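Substrate binding periplasmic protein (Ralstonia solanacearum, PDB 3LOP) probably binds leucine or related amino acids in the periplasm, closing two alpha/beta lobes over the ligand, as solute receptors of bacterial ABC importers do. Local coordinates at residues Y178-A183 / G203-P208; Q224-S229 / G247-V253; S229-P233 / L282-A286; L242-R246 / V348-G352. One frame throughout, in Å; residues are numbered along the deposited sequence.

Interaction 1. Residues Y178-A183 / G203-P208; sequences YPRNTA and GATAEP
In the Rossmann-like second lobe of this periplasmic binding protein, two successive strand-to-helix connections, whose strands flank strand 144-149, meet at the carboxyl edge of the parallel sheet. Segment 178-183 leaves strand 174-178 through a type II turn, Pro179 to Thr182; Asn181, at phi/psi 66/22, takes its positive-phi position. Thr182 OG1 donates to Pro179 O (2.6 Å), reinforcing the weak backbone bond Thr182 N to Pro179 O (3.4 Å). Segment 203-208 runs from the end of strand 199-203 into helix 206-218, with Thr205 at the N-cap, though its side chain makes no capping bond. The buried Tyr178 (chi1 73°, p) carries its hydroxyl across: Thr205 N donates to Tyr178 OH at 3.0 Å, which is also bonded to Gln149. Thr205 also lines the leucine pocket. A water bridges Thr182 O and Thr205 OG1 (3.0 Å from each), while Glu207 OE1 is satisfied by Ser17 of the other lobe. Pro208 suits the first turn of helix 206-218, where its missing amide proton costs no helical bond. Ala183, small enough for close approach, sets its CB 3.4 Å from Glu207 CG, and Pro208 CB lies over the Tyr178 ring in a CH-pi contact, 3.7 Å from the centroid.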
loop_
_atom_site.group_PDB
_atom_site.type_symbol
_atom_site.label_atom_id
_atom_site.label_comp_id
_atom_site.label_asym_id
_atom_site.label_seq_id
_atom_site.Cartn_x
_atom_site.Cartn_y
_atom_site.Cartn_z
ATOM N N TYR A 178 3.909 -10.940 -15.665
ATOM C CA TYR A 178 2.523 -11.390 -15.707
ATOM C C TYR A 178 1.713 -10.124 -16.000
ATOM O O TYR A 178 2.133 -9.022 -15.651
ATOM C CB TYR A 178 2.106 -12.024 -14.372
ATOM C CG TYR A 178 1.902 -11.038 -13.251
ATOM C CD1 TYR A 178 0.689 -10.361 -13.105
ATOM C CD2 TYR A 178 2.931 -10.747 -12.362
ATOM C CE1 TYR A 178 0.514 -9.413 -12.103
ATOM C CE2 TYR A 178 2.764 -9.800 -11.358
ATOM C CZ TYR A 178 1.555 -9.136 -11.236
ATOM O OH TYR A 178 1.390 -8.184 -10.260
ATOM N N PRO A 179 0.550 -10.263 -16.656
ATOM C CA PRO A 179 -0.316 -9.125 -17.005
ATOM C C PRO A 179 -1.014 -8.453 -15.826
ATOM O O PRO A 179 -1.526 -9.129 -14.937
ATOM C CB PRO A 179 -1.328 -9.743 -17.974
ATOM C CG PRO A 179 -0.638 -10.983 -18.481
ATOM C CD PRO A 179 0.043 -11.504 -17.259
ATOM N N ARG A 180 -1.046 -7.121 -15.827
ATOM C CA ARG A 180 -1.701 -6.391 -14.747
ATOM C C ARG A 180 -3.190 -6.727 -14.720
ATOM O O ARG A 180 -3.786 -7.055 -15.749
ATOM C CB ARG A 180 -1.518 -4.874 -14.915
ATOM C CG ARG A 180 -2.528 -4.205 -15.849
ATOM C CD ARG A 180 -2.194 -2.737 -16.079
ATOM N NE ARG A 180 -2.101 -1.977 -14.833
ATOM C CZ ARG A 180 -3.142 -1.500 -14.156
ATOM N NH1 ARG A 180 -4.380 -1.692 -14.595
ATOM N NH2 ARG A 180 -2.941 -0.829 -13.032
ATOM N N ASN A 181 -3.776 -6.641 -13.534
ATOM C CA ASN A 181 -5.192 -6.916 -13.329
ATOM C C ASN A 181 -5.565 -8.372 -13.582
ATOM O O ASN A 181 -6.723 -8.693 -13.853
ATOM C CB ASN A 181 -6.047 -5.994 -14.201
ATOM C CG ASN A 181 -6.986 -5.132 -13.380
ATOM O OD1 ASN A 181 -6.959 -5.164 -12.147
ATOM N ND2 ASN A 181 -7.823 -4.355 -14.057
ATOM N N THR A 182 -4.573 -9.251 -13.497
ATOM C CA THR A 182 -4.802 -10.679 -13.676
ATOM C C THR A 182 -3.905 -11.414 -12.697
ATOM O O THR A 182 -3.092 -10.803 -12.003
ATOM C CB THR A 182 -4.417 -11.176 -15.087
ATOM O OG1 THR A 182 -2.991 -11.300 -15.174
ATOM C CG2 THR A 182 -4.904 -10.216 -16.155
ATOM N N ALA A 183 -4.065 -12.730 -12.652
ATOM C CA ALA A 183 -3.250 -13.583 -11.803
ATOM C C ALA A 183 -2.690 -14.677 -12.710
ATOM O O ALA A 183 -2.432 -15.794 -12.270
ATOM C CB ALA A 183 -4.096 -14.193 -10.693
ATOM N N GLY A 203 7.568 -8.405 -7.309
ATOM C CA GLY A 203 7.155 -7.039 -7.588
ATOM C C GLY A 203 5.789 -7.194 -8.217
ATOM O O GLY A 203 5.596 -6.942 -9.409
ATOM N N ALA A 204 4.836 -7.622 -7.396
ATOM C CA ALA A 204 3.487 -7.896 -7.859
ATOM C C ALA A 204 2.409 -7.517 -6.861
ATOM O O ALA A 204 2.689 -7.057 -5.753
ATOM C CB ALA A 204 3.373 -9.376 -8.176
ATOM N N THR A 205 1.164 -7.716 -7.280
ATOM C CA THR A 205 0.015 -7.439 -6.436
ATOM C C THR A 205 -0.374 -8.727 -5.715
ATOM O O THR A 205 0.149 -9.800 -6.013
ATOM C CB THR A 205 -1.163 -6.905 -7.269
ATOM O OG1 THR A 205 -1.419 -7.794 -8.363
ATOM C CG2 THR A 205 -0.832 -5.517 -7.814
ATOM N N ALA A 206 -1.299 -8.611 -4.769
ATOM C CA ALA A 206 -1.731 -9.735 -3.949
ATOM C C ALA A 206 -2.089 -11.054 -4.628
ATOM O O ALA A 206 -1.487 -12.087 -4.321
ATOM C CB ALA A 206 -2.885 -9.289 -3.054
ATOM N N GLU A 207 -3.056 -11.031 -5.541
ATOM C CA GLU A 207 -3.492 -12.264 -6.193
ATOM C C GLU A 207 -2.415 -12.973 -7.011
ATOM O O GLU A 207 -2.191 -14.169 -6.831
ATOM C CB GLU A 207 -4.734 -12.013 -7.053
ATOM C CG GLU A 207 -5.318 -13.293 -7.640
ATOM C CD GLU A 207 -6.663 -13.083 -8.310
ATOM O OE1 GLU A 207 -6.751 -12.247 -9.232
ATOM O OE2 GLU A 207 -7.633 -13.763 -7.915
ATOM N N PRO A 208 -1.748 -12.260 -7.933
ATOM C CA PRO A 208 -0.712 -12.956 -8.700
ATOM C C PRO A 208 0.419 -13.448 -7.796
ATOM O O PRO A 208 0.988 -14.513 -8.023
ATOM C CB PRO A 208 -0.257 -11.903 -9.717
ATOM C CG PRO A 208 -0.624 -10.594 -9.072
ATOM C CD PRO A 208 -1.960 -10.897 -8.449
HETATM O O HOH W 1 -3.686 -8.468 -10.270
#

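Interaction 2. Residues Q224-S229 / G247-V253; sequences QLLGLS and GYSLALV
Two nearly straight hydrogen bonds fix one end of this parallel strand pairing: Ser249 N donates to Leu225 O (2.9 Å, 174°), and Gln224 NE2 donates to Gly247 O (2.9 Å, 166°). With chi1 t and chi2 p, Gln224 NE2 also reaches Leu225 O at 3.0 Å. Further along, Gly227 N to Ser249 O is weak (3.4 Å); Ser249 O is also approached by Leu226 CA (3.1 Å), a CA-H...O contact. Leu226 and Ser249 form a single bridge. The axes of strands 224-227 and 249-252 approach to 5.1 Å at 26°, and past the bridge water takes over: one molecule accepts from Ala251 N (2.9 Å) and lies 2.7 Å from Gly227 O, another joins Leu228 O and Tyr248 OH, each 2.8 Å from it. Tyr248 (chi1 175°, t) lays its ring along the strand, CD1 4.0 Å from Leu225 CB and OH beside Gly227, where a CB would clash. Position 247 calls for glycine because at phi 101° a CB would jam against the preceding carbonyl O. Leu225 packs on helix 206-218 and Leu226 on helix 125-138, as apolar side chains suit a buried strand's two sides. Beyond the strands, Ser229 CB meets Val253 CG2 at 3.9 Å; Ser229 OG bonds to Glu128. Few direct bonds thus join strand 249-252 to the outermost strand of the second lobe's parallel sheet, and water satisfies the diverging backbones.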
loop_
_atom_site.group_PDB
_atom_site.type_symbol
_atom_site.label_atom_id
_atom_site.label_comp_id
_atom_site.label_asym_id
_atom_site.label_seq_id
_atom_site.Cartn_x
_atom_site.Cartn_y
_atom_site.Cartn_z
ATOM N N GLN A 224 14.158 -18.563 -1.552
ATOM C CA GLN A 224 13.652 -17.747 -0.452
ATOM C C GLN A 224 12.734 -16.740 -1.137
ATOM O O GLN A 224 13.087 -16.185 -2.175
ATOM C CB GLN A 224 14.810 -17.013 0.229
ATOM C CG GLN A 224 14.393 -15.864 1.142
ATOM C CD GLN A 224 13.620 -16.335 2.353
ATOM O OE1 GLN A 224 14.072 -17.223 3.077
ATOM N NE2 GLN A 224 12.451 -15.739 2.589
ATOM N N LEU A 225 11.559 -16.505 -0.566
ATOM C CA LEU A 225 10.619 -15.572 -1.165
ATOM C C LEU A 225 10.514 -14.275 -0.379
ATOM O O LEU A 225 10.571 -14.270 0.851
ATOM C CB LEU A 225 9.239 -16.228 -1.275
ATOM C CG LEU A 225 9.205 -17.521 -2.098
ATOM C CD1 LEU A 225 7.877 -18.233 -1.890
ATOM C CD2 LEU A 225 9.436 -17.206 -3.571
ATOM N N LEU A 226 10.372 -13.172 -1.106
ATOM C CA LEU A 226 10.229 -11.857 -0.498
ATOM C C LEU A 226 9.485 -10.972 -1.488
ATOM O O LEU A 226 9.437 -11.279 -2.677
ATOM C CB LEU A 226 11.598 -11.250 -0.161
ATOM C CG LEU A 226 12.621 -11.027 -1.278
ATOM C CD1 LEU A 226 13.651 -10.009 -0.809
ATOM C CD2 LEU A 226 13.291 -12.341 -1.653
ATOM N N GLY A 227 8.902 -9.881 -1.006
ATOM C CA GLY A 227 8.164 -9.014 -1.905
ATOM C C GLY A 227 7.787 -7.671 -1.322
ATOM O O GLY A 227 8.003 -7.406 -0.139
ATOM N N LEU A 228 7.216 -6.823 -2.173
ATOM C CA LEU A 228 6.798 -5.478 -1.792
ATOM C C LEU A 228 5.580 -5.448 -0.872
ATOM O O LEU A 228 4.830 -6.421 -0.781
ATOM C CB LEU A 228 6.489 -4.660 -3.048
ATOM C CG LEU A 228 7.668 -4.358 -3.976
ATOM C CD1 LEU A 228 7.160 -3.685 -5.247
ATOM C CD2 LEU A 228 8.673 -3.473 -3.260
ATOM N N SER A 229 5.385 -4.309 -0.209
ATOM C CA SER A 229 4.264 -4.119 0.712
ATOM C C SER A 229 2.916 -4.101 -0.005
ATOM O O SER A 229 1.867 -3.925 0.618
ATOM C CB SER A 229 4.448 -2.828 1.511
ATOM O OG SER A 229 4.465 -1.700 0.659
ATOM N N GLY A 247 8.126 -18.346 6.130
ATOM C CA GLY A 247 9.488 -17.953 5.807
ATOM C C GLY A 247 9.574 -16.731 4.908
ATOM O O GLY A 247 10.643 -16.134 4.765
ATOM N N TYR A 248 8.452 -16.370 4.293
ATOM C CA TYR A 248 8.373 -15.210 3.408
ATOM C C TYR A 248 8.902 -13.956 4.103
ATOM O O TYR A 248 8.522 -13.663 5.238
ATOM C CB TYR A 248 6.914 -14.995 2.980
ATOM C CG TYR A 248 6.663 -13.755 2.146
ATOM C CD1 TYR A 248 6.993 -13.718 0.791
ATOM C CD2 TYR A 248 6.080 -12.625 2.715
ATOM C CE1 TYR A 248 6.743 -12.579 0.020
ATOM C CE2 TYR A 248 5.827 -11.485 1.955
ATOM C CZ TYR A 248 6.158 -11.471 0.611
ATOM O OH TYR A 248 5.888 -10.348 -0.145
ATOM N N SER A 249 9.776 -13.227 3.412
ATOM C CA SER A 249 10.370 -12.002 3.942
ATOM C C SER A 249 9.681 -10.758 3.394
ATOM O O SER A 249 9.249 -10.727 2.243
ATOM C CB SER A 249 11.860 -11.937 3.599
ATOM O OG SER A 249 12.601 -12.893 4.335
ATOM N N LEU A 250 9.594 -9.725 4.224
ATOM C CA LEU A 250 8.938 -8.495 3.809
ATOM C C LEU A 250 9.503 -7.288 4.533
ATOM O O LEU A 250 10.335 -7.413 5.433
ATOM C CB LEU A 250 7.436 -8.575 4.094
ATOM C CG LEU A 250 7.073 -8.755 5.572
ATOM C CD1 LEU A 250 5.875 -7.886 5.923
ATOM C CD2 LEU A 250 6.794 -10.220 5.860
ATOM N N ALA A 251 9.048 -6.112 4.119
ATOM C CA ALA A 251 9.467 -4.875 4.752
ATOM C C ALA A 251 8.217 -4.253 5.360
ATOM O O ALA A 251 7.225 -4.032 4.667
ATOM C CB ALA A 251 10.087 -3.931 3.727
ATOM N N LEU A 252 8.261 -4.000 6.661
ATOM C CA LEU A 252 7.139 -3.401 7.369
ATOM C C LEU A 252 7.190 -1.885 7.192
ATOM O O LEU A 252 8.196 -1.260 7.529
ATOM C CB LEU A 252 7.229 -3.737 8.860
ATOM C CG LEU A 252 7.205 -5.218 9.250
ATOM C CD1 LEU A 252 7.696 -5.393 10.685
ATOM C CD2 LEU A 252 5.801 -5.748 9.089
ATOM N N VAL A 253 6.118 -1.302 6.659
ATOM C CA VAL A 253 6.051 0.145 6.461
ATOM C C VAL A 253 4.818 0.718 7.164
ATOM O O VAL A 253 4.523 1.911 7.073
ATOM C CB VAL A 253 6.015 0.514 4.958
ATOM C CG1 VAL A 253 7.293 0.040 4.287
ATOM C CG2 VAL A 253 4.797 -0.096 4.285
HETATM O O HOH W 2 12.208 -19.086 3.823
HETATM O O HOH W 3 7.439 -5.674 1.802
HETATM O O HOH W 4 4.813 -8.301 1.347
#

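Interaction 3. Residues S229-P233 / L282-A286; sequences SSIDP and LSFRA. With LEU (leucine), chain B.
The leucine-binding cleft between the two lobes is bordered here by two helix N-termini, those of helices 233-240 and 284-303. Their closest CA atoms, of Asp232 and Phe284, are 5.9 Å apart. Asp232 (chi1 -171°, t) is the N-cap of the first helix, its OD1 bonded to Gly234 N, and its other oxygen reaches the second: Arg285 N donates to Asp232 OD2 at 3.1 Å (161°). A carboxylate suits this place because it can serve amides at both helix starts. Ser283 (chi1 70°, p) is the second N-cap, its OG accepting from Ala286 N (3.1 Å). Waters complete the join: one donates to Asp232 OD1 (2.6 Å) and accepts from Phe284 N (3.0 Å), another lies 2.9 Å from both Asp232 OD2 and Ser283 OG. Phe284, with chi1 between wells at -93°, sets its CE2 3.5 Å from Pro233 CG. Arg285 folds its side chain (chi1 to chi3 all m) toward the ligand, and Glu288 forms a salt bridge with its NE. A water 3.0 Å from Arg285 NH1 and 2.8 Å from Ser230 O joins the two. Ser230 (chi1 50°, p) gives its OG to Ala204 O and leaves its CB 3.8 Å from the ligand CB. Arg285 NH1 (2.9 Å) and NH2 (3.0 Å) both donate hydrogen bonds to OXT of the bound leucine.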
loop_
_atom_site.group_PDB
_atom_site.type_symbol
_atom_site.label_atom_id
_atom_site.label_comp_id
_atom_site.label_asym_id
_atom_site.label_seq_id
_atom_site.Cartn_x
_atom_site.Cartn_y
_atom_site.Cartn_z
ATOM N N SER A 229 5.385 -4.309 -0.209
ATOM C CA SER A 229 4.264 -4.119 0.712
ATOM C C SER A 229 2.916 -4.101 -0.005
ATOM O O SER A 229 1.867 -3.925 0.618
ATOM C CB SER A 229 4.448 -2.828 1.511
ATOM O OG SER A 229 4.465 -1.700 0.659
ATOM N N SER A 230 2.953 -4.268 -1.322
ATOM C CA SER A 230 1.736 -4.327 -2.117
ATOM C C SER A 230 1.128 -5.712 -1.893
ATOM O O SER A 230 -0.003 -5.983 -2.294
ATOM C CB SER A 230 2.069 -4.132 -3.597
ATOM O OG SER A 230 3.123 -4.995 -4.000
ATOM N N ILE A 231 1.901 -6.580 -1.246
ATOM C CA ILE A 231 1.475 -7.944 -0.951
ATOM C C ILE A 231 1.257 -8.132 0.552
ATOM O O ILE A 231 2.210 -8.268 1.315
ATOM C CB ILE A 231 2.537 -8.951 -1.422
ATOM C CG1 ILE A 231 2.785 -8.769 -2.921
ATOM C CG2 ILE A 231 2.082 -10.374 -1.111
ATOM C CD1 ILE A 231 4.043 -9.446 -3.427
ATOM N N ASP A 232 -0.003 -8.134 0.971
ATOM C CA ASP A 232 -0.345 -8.311 2.379
ATOM C C ASP A 232 0.007 -9.751 2.768
ATOM O O ASP A 232 -0.557 -10.699 2.223
ATOM C CB ASP A 232 -1.845 -8.064 2.564
ATOM C CG ASP A 232 -2.256 -8.011 4.019
ATOM O OD1 ASP A 232 -1.821 -8.888 4.793
ATOM O OD2 ASP A 232 -3.026 -7.096 4.382
ATOM N N PRO A 233 0.945 -9.935 3.713
ATOM C CA PRO A 233 1.320 -11.297 4.114
ATOM C C PRO A 233 0.169 -12.117 4.689
ATOM O O PRO A 233 0.189 -13.348 4.639
ATOM C CB PRO A 233 2.444 -11.065 5.123
ATOM C CG PRO A 233 2.082 -9.747 5.727
ATOM C CD PRO A 233 1.659 -8.934 4.525
ATOM N N LEU A 282 -8.943 -7.228 10.614
ATOM C CA LEU A 282 -7.673 -6.562 10.851
ATOM C C LEU A 282 -6.669 -7.135 9.851
ATOM O O LEU A 282 -6.512 -8.352 9.756
ATOM C CB LEU A 282 -7.205 -6.836 12.282
ATOM C CG LEU A 282 -5.809 -6.368 12.698
ATOM C CD1 LEU A 282 -5.711 -4.852 12.596
ATOM C CD2 LEU A 282 -5.535 -6.828 14.126
ATOM N N SER A 283 -6.011 -6.260 9.097
ATOM C CA SER A 283 -5.022 -6.685 8.112
ATOM C C SER A 283 -4.093 -5.523 7.821
ATOM O O SER A 283 -4.389 -4.383 8.175
ATOM C CB SER A 283 -5.699 -7.105 6.806
ATOM O OG SER A 283 -6.244 -5.978 6.136
ATOM N N PHE A 284 -2.974 -5.809 7.165
ATOM C CA PHE A 284 -2.029 -4.757 6.832
ATOM C C PHE A 284 -2.664 -3.662 5.979
ATOM O O PHE A 284 -2.525 -2.479 6.290
ATOM C CB PHE A 284 -0.810 -5.342 6.110
ATOM C CG PHE A 284 0.331 -5.690 7.029
ATOM C CD1 PHE A 284 1.140 -4.690 7.567
ATOM C CD2 PHE A 284 0.590 -7.015 7.369
ATOM C CE1 PHE A 284 2.193 -5.005 8.431
ATOM C CE2 PHE A 284 1.639 -7.343 8.231
ATOM C CZ PHE A 284 2.441 -6.335 8.762
ATOM N N ARG A 285 -3.373 -4.038 4.917
ATOM C CA ARG A 285 -3.981 -3.028 4.059
ATOM C C ARG A 285 -5.118 -2.276 4.752
ATOM O O ARG A 285 -5.346 -1.104 4.463
ATOM C CB ARG A 285 -4.467 -3.644 2.738
ATOM C CG ARG A 285 -3.393 -4.414 1.946
ATOM C CD ARG A 285 -2.005 -3.765 1.991
ATOM N NE ARG A 285 -1.902 -2.482 1.291
ATOM C CZ ARG A 285 -1.760 -2.338 -0.026
ATOM N NH1 ARG A 285 -1.709 -3.399 -0.826
ATOM N NH2 ARG A 285 -1.634 -1.121 -0.544
ATOM N N ALA A 286 -5.825 -2.927 5.672
ATOM C CA ALA A 286 -6.902 -2.241 6.379
ATOM C C ALA A 286 -6.277 -1.203 7.310
ATOM O O ALA A 286 -6.808 -0.104 7.489
ATOM C CB ALA A 286 -7.738 -3.239 7.176
HETATM N N LEU B . -1.076 -0.142 -5.273
HETATM C CA LEU B . -0.952 -1.563 -5.703
HETATM C C LEU B . -1.291 -2.488 -4.551
HETATM O O LEU B . -1.625 -3.655 -4.832
HETATM C CB LEU B . 0.469 -1.825 -6.168
HETATM C CG LEU B . 0.828 -0.687 -7.116
HETATM C CD1 LEU B . 2.217 -0.269 -6.921
HETATM C CD2 LEU B . 0.585 -1.098 -8.513
HETATM O OXT LEU B . -1.212 -2.031 -3.388
HETATM O O HOH W 5 -2.171 -6.334 -0.606
HETATM O O HOH W 6 -2.633 -8.802 7.267
HETATM O O HOH W 7 -5.729 -6.878 3.401
#

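Interaction 4. Residues L242-R246 / V348-G352; sequences LDAVR and VGPNG
Leu242 opens the short helix 242-245 and sends its side chain (chi1 t, chi2 p) into the type I turn Gly349 to Gly352: its CD2 lies 3.4 Å from Pro350 O and its CD1 3.6 Å from Gly352 N. Leu242 O accepts from Arg246 N at 2.8 Å. Asp243 points CA-to-CB away from the turn, yet its OD1 holds Arg246 NH1 in a salt bridge (3.0 Å). At Val245 the packing is apolar, CG1 4.3 Å from Val348 CG1, as suits a buried branched residue. Arg246 leaves the helix; its bent chain (chi1 p, chi2 t, chi3 p) lets one acceptor take two donors, NE 2.9 Å and NH2 3.1 Å from Pro350 O. The turn is closed by Gly352 N to Gly349 O (2.9 Å), with proline suiting its second position and glycine the phi of 102° at Gly352. The contact is structural and seats the hairpin turn between antiparallel strands 344-348 and 354-356 against helix 242-245, whose Val245 also packs on helices 233-240 and 206-218.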
loop_
_atom_site.group_PDB
_atom_site.type_symbol
_atom_site.label_atom_id
_atom_site.label_comp_id
_atom_site.label_asym_id
_atom_site.label_seq_id
_atom_site.Cartn_x
_atom_site.Cartn_y
_atom_site.Cartn_z
ATOM N N LEU A 242 -0.068 -21.623 4.092
ATOM C CA LEU A 242 1.085 -21.468 4.968
ATOM C C LEU A 242 2.266 -22.362 4.577
ATOM O O LEU A 242 3.419 -21.970 4.740
ATOM C CB LEU A 242 0.675 -21.740 6.418
ATOM C CG LEU A 242 1.703 -21.386 7.493
ATOM C CD1 LEU A 242 2.102 -19.916 7.369
ATOM C CD2 LEU A 242 1.109 -21.663 8.861
ATOM N N ASP A 243 1.990 -23.558 4.063
ATOM C CA ASP A 243 3.077 -24.451 3.668
ATOM C C ASP A 243 4.005 -23.798 2.648
ATOM O O ASP A 243 5.213 -24.036 2.653
ATOM C CB ASP A 243 2.536 -25.758 3.076
ATOM C CG ASP A 243 1.939 -26.679 4.124
ATOM O OD1 ASP A 243 2.178 -26.463 5.330
ATOM O OD2 ASP A 243 1.241 -27.640 3.734
ATOM N N ALA A 244 3.440 -22.978 1.768
ATOM C CA ALA A 244 4.235 -22.314 0.744
ATOM C C ALA A 244 4.724 -20.946 1.192
ATOM O O ALA A 244 5.749 -20.464 0.711
ATOM C CB ALA A 244 3.414 -22.171 -0.543
ATOM N N VAL A 245 4.010 -20.344 2.136
ATOM C CA VAL A 245 4.334 -19.001 2.603
ATOM C C VAL A 245 5.221 -18.845 3.839
ATOM O O VAL A 245 5.891 -17.825 3.976
ATOM C CB VAL A 245 3.026 -18.188 2.810
ATOM C CG1 VAL A 245 3.334 -16.788 3.303
ATOM C CG2 VAL A 245 2.262 -18.114 1.491
ATOM N N ARG A 246 5.245 -19.822 4.742
ATOM C CA ARG A 246 6.093 -19.661 5.922
ATOM C C ARG A 246 7.531 -19.352 5.494
ATOM O O ARG A 246 8.071 -19.987 4.584
ATOM C CB ARG A 246 6.039 -20.905 6.831
ATOM C CG ARG A 246 6.416 -22.236 6.192
ATOM C CD ARG A 246 6.518 -23.337 7.258
ATOM N NE ARG A 246 5.274 -23.525 8.008
ATOM C CZ ARG A 246 4.342 -24.426 7.705
ATOM N NH1 ARG A 246 4.506 -25.234 6.667
ATOM N NH2 ARG A 246 3.236 -24.514 8.437
ATOM N N VAL A 348 7.382 -14.055 7.931
ATOM C CA VAL A 348 6.207 -14.833 8.296
ATOM C C VAL A 348 6.724 -16.073 9.021
ATOM O O VAL A 348 7.464 -16.872 8.445
ATOM C CB VAL A 348 5.399 -15.252 7.053
ATOM C CG1 VAL A 348 4.253 -16.177 7.453
ATOM C CG2 VAL A 348 4.852 -14.013 6.363
ATOM N N GLY A 349 6.350 -16.208 10.290
ATOM C CA GLY A 349 6.783 -17.339 11.094
ATOM C C GLY A 349 6.202 -18.682 10.684
ATOM O O GLY A 349 5.308 -18.747 9.840
ATOM N N PRO A 350 6.685 -19.783 11.283
ATOM C CA PRO A 350 6.217 -21.137 10.976
ATOM C C PRO A 350 4.706 -21.332 11.013
ATOM O O PRO A 350 4.168 -22.142 10.256
ATOM C CB PRO A 350 6.932 -21.990 12.018
ATOM C CG PRO A 350 8.214 -21.256 12.219
ATOM C CD PRO A 350 7.743 -19.822 12.309
ATOM N N ASN A 351 4.025 -20.596 11.887
ATOM C CA ASN A 351 2.578 -20.719 11.999
ATOM C C ASN A 351 1.834 -19.516 11.427
ATOM O O ASN A 351 0.628 -19.365 11.633
ATOM C CB ASN A 351 2.190 -20.947 13.460
ATOM C CG ASN A 351 2.912 -22.132 14.069
ATOM O OD1 ASN A 351 2.940 -23.219 13.488
ATOM N ND2 ASN A 351 3.497 -21.931 15.243
ATOM N N GLY A 352 2.555 -18.657 10.713
ATOM C CA GLY A 352 1.915 -17.505 10.096
ATOM C C GLY A 352 2.048 -16.141 10.748
ATOM O O GLY A 352 1.655 -15.140 10.150
HETATM O O HOH W 8 1.836 -24.305 11.253
#

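Interactions 1 and 2 are buried, interaction 3 is partly buried nearest the chain's centre, and interaction 4 lies farthest out, its centre about 21 Å from that of the chain. Interactions 2 and 3 share Ser229, as the chain passes from the strand pairing to the cleft, and Leu252 CD2 packs 3.4 Å from Phe284 CZ. Interactions 1 and 3 line the leucine pocket and meet where Ser230 OG lies 2.7 Å from Ala204 O. Interaction 4 continues interaction 2 into the antiparallel sheet, Gly247 N lying 2.8 Å from Val348 O. Chemistry follows place: a buried tyrosine hydroxyl in 1, backbone and water in 2, charges and helix caps in 3, and a surface arginine in 4.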